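PDB 6RMN: DNA mismatch repair protein MLH3 from Saccharomyces cerevisiae S288C, which takes part in DNA mismatch repair, correcting insertion-deletion loops as a component of the MutLbeta heterodimer, and is represented here by its zinc-bearing C-terminal part. Local coordinates for residues F61-L65 / V181-H186. Residues are numbered along the deposited sequence; the frame is centred on the assembly and turned at random.
Sequences FYSLL and VPTVFH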
loop_
_atom_site.group_PDB
_atom_site.type_symbol
_atom_site.label_atom_id
_atom_site.label_comp_id
_atom_site.label_asym_id
_atom_site.label_seq_id
_atom_site.Cartn_x
_atom_site.Cartn_y
_atom_site.Cartn_z
ATOM N N PHE B 61 -8.310 -9.852 -25.461
ATOM C CA PHE B 61 -9.589 -9.484 -26.039
ATOM C C PHE B 61 -9.430 -8.337 -27.020
ATOM O O PHE B 61 -9.921 -8.440 -28.147
ATOM C CB PHE B 61 -10.626 -9.167 -24.949
ATOM C CG PHE B 61 -11.572 -10.324 -24.734
ATOM C CD1 PHE B 61 -12.601 -10.580 -25.632
ATOM C CD2 PHE B 61 -11.392 -11.202 -23.675
ATOM C CE1 PHE B 61 -13.451 -11.676 -25.453
ATOM C CE2 PHE B 61 -12.232 -12.308 -23.509
ATOM C CZ PHE B 61 -13.255 -12.537 -24.397
ATOM N N TYR B 62 -8.689 -7.282 -26.626
ATOM C CA TYR B 62 -8.420 -6.124 -27.476
ATOM C C TYR B 62 -7.730 -6.551 -28.786
ATOM O O TYR B 62 -8.135 -6.101 -29.851
ATOM C CB TYR B 62 -7.631 -5.022 -26.714
ATOM C CG TYR B 62 -7.198 -3.872 -27.603
ATOM C CD1 TYR B 62 -8.082 -2.849 -27.937
ATOM C CD2 TYR B 62 -5.924 -3.844 -28.169
ATOM C CE1 TYR B 62 -7.710 -1.823 -28.806
ATOM C CE2 TYR B 62 -5.544 -2.831 -29.047
ATOM C CZ TYR B 62 -6.435 -1.814 -29.355
ATOM O OH TYR B 62 -6.057 -0.802 -30.212
ATOM N N SER B 63 -6.737 -7.447 -28.710
ATOM C CA SER B 63 -6.036 -7.974 -29.885
ATOM C C SER B 63 -6.958 -8.767 -30.822
ATOM O O SER B 63 -6.923 -8.550 -32.032
ATOM C CB SER B 63 -4.855 -8.846 -29.461
ATOM O OG SER B 63 -3.914 -8.061 -28.747
ATOM N N LEU B 64 -7.766 -9.687 -30.259
ATOM C CA LEU B 64 -8.677 -10.560 -30.989
ATOM C C LEU B 64 -9.761 -9.772 -31.725
ATOM O O LEU B 64 -10.017 -10.042 -32.899
ATOM C CB LEU B 64 -9.293 -11.619 -30.028
ATOM C CG LEU B 64 -10.584 -12.360 -30.473
ATOM C CD1 LEU B 64 -10.330 -13.280 -31.617
ATOM C CD2 LEU B 64 -11.182 -13.144 -29.332
ATOM N N LEU B 65 -10.401 -8.823 -31.035
ATOM C CA LEU B 65 -11.489 -8.050 -31.617
ATOM C C LEU B 65 -11.013 -6.983 -32.607
ATOM O O LEU B 65 -11.760 -6.681 -33.525
ATOM C CB LEU B 65 -12.410 -7.482 -30.528
ATOM C CG LEU B 65 -13.325 -8.556 -29.917
ATOM C CD1 LEU B 65 -13.681 -8.251 -28.498
ATOM C CD2 LEU B 65 -14.546 -8.855 -30.810
ATOM N N VAL B 181 -18.347 -12.778 -28.883
ATOM C CA VAL B 181 -17.239 -13.709 -28.915
ATOM C C VAL B 181 -17.698 -15.137 -28.591
ATOM O O VAL B 181 -18.241 -15.338 -27.509
ATOM C CB VAL B 181 -16.089 -13.215 -28.009
ATOM C CG1 VAL B 181 -14.944 -14.219 -27.983
ATOM C CG2 VAL B 181 -15.598 -11.842 -28.459
ATOM N N PRO B 182 -17.530 -16.129 -29.511
ATOM C CA PRO B 182 -17.940 -17.509 -29.184
ATOM C C PRO B 182 -17.315 -18.012 -27.874
ATOM O O PRO B 182 -16.180 -17.657 -27.573
ATOM C CB PRO B 182 -17.470 -18.315 -30.399
ATOM C CG PRO B 182 -17.426 -17.317 -31.507
ATOM C CD PRO B 182 -16.945 -16.060 -30.864
ATOM N N THR B 183 -18.083 -18.809 -27.088
ATOM C CA THR B 183 -17.680 -19.379 -25.795
ATOM C C THR B 183 -16.304 -20.062 -25.856
ATOM O O THR B 183 -15.513 -19.907 -24.925
ATOM C CB THR B 183 -18.788 -20.309 -25.247
ATOM O OG1 THR B 183 -20.011 -19.573 -25.172
ATOM C CG2 THR B 183 -18.464 -20.883 -23.860
ATOM N N VAL B 184 -16.014 -20.784 -26.959
ATOM C CA VAL B 184 -14.730 -21.469 -27.148
ATOM C C VAL B 184 -13.558 -20.475 -27.190
ATOM O O VAL B 184 -12.484 -20.805 -26.705
ATOM C CB VAL B 184 -14.732 -22.448 -28.352
ATOM C CG1 VAL B 184 -14.905 -21.714 -29.689
ATOM C CG2 VAL B 184 -13.475 -23.328 -28.353
ATOM N N PHE B 185 -13.767 -19.267 -27.747
ATOM C CA PHE B 185 -12.725 -18.253 -27.816
ATOM C C PHE B 185 -12.458 -17.660 -26.426
ATOM O O PHE B 185 -11.307 -17.564 -26.020
ATOM C CB PHE B 185 -13.046 -17.194 -28.873
ATOM C CG PHE B 185 -12.877 -17.680 -30.289
ATOM C CD1 PHE B 185 -11.626 -17.735 -30.877
ATOM C CD2 PHE B 185 -13.972 -18.064 -31.043
ATOM C CE1 PHE B 185 -11.474 -18.193 -32.194
ATOM C CE2 PHE B 185 -13.821 -18.517 -32.359
ATOM C CZ PHE B 185 -12.574 -18.583 -32.923
ATOM N N HIS B 186 -13.531 -17.363 -25.673
ATOM C CA HIS B 186 -13.534 -16.880 -24.292
ATOM C C HIS B 186 -12.707 -17.823 -23.405
ATOM O O HIS B 186 -11.802 -17.370 -22.701
ATOM C CB HIS B 186 -14.984 -16.879 -23.786
ATOM C CG HIS B 186 -15.462 -15.573 -23.261
ATOM N ND1 HIS B 186 -14.892 -14.992 -22.137
ATOM C CD2 HIS B 186 -16.489 -14.802 -23.684
ATOM C CE1 HIS B 186 -15.578 -13.883 -21.924
ATOM N NE2 HIS B 186 -16.545 -13.720 -22.836
#
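Phe61 drives the CZ corner of its ring against one face of the His186 imidazole, an edge-to-face (T-shaped) aromatic pair. The evidence is a centroid separation of 5.0 Å with planes meeting at 64°. Phe61 CZ itself stands 3.6 Å above the imidazole plane, over its centre. The same phenyl ring presents its edge to Val181, with Phe61 CE1 3.7 Å from Val181 CG2. Val181 fills the compact centre of the interface with both methyls, each of which touches Phe61. CG1, anti to the backbone N (chi1 177°), also meets Leu64 CD2 tip to tip at 4.1 Å. Val181 CG2 also touches Leu65, whose CD2 lies 3.9 Å from it.

Packing is looser past Leu64, where CD2 comes no nearer to Phe185 than 4.5 Å, at CB. The solvent side is at His186: it is partly exposed, whereas the other five touching residues are buried. No hydrogen bond crosses the interface, leaving apolar and aromatic packing to join the segments. Replacing His186 with alanine is likely to leave the Phe61 edge without its aromatic face and open a gap beside CZ at this more accessible margin.

Pro182, the N-cap residue, starts helix 183-196, and its O accepts from both Phe185 N and His186 N. The contact is plain helix packing within the C-terminal part of MLH3, joining that helix start and the preceding loop to helix 48-69. Both helices carry zinc ligands, His49 and Glu53 on one and Cys194 on the other; His186, its side chain about 11 Å from a zinc ion, is not among them. Leu189 extends the packing against Phe61 and Leu64; Met127 of helix 126-132 touches Leu64 and Phe185, while helix 136-151 packs on Pro182, Thr183 and Val184.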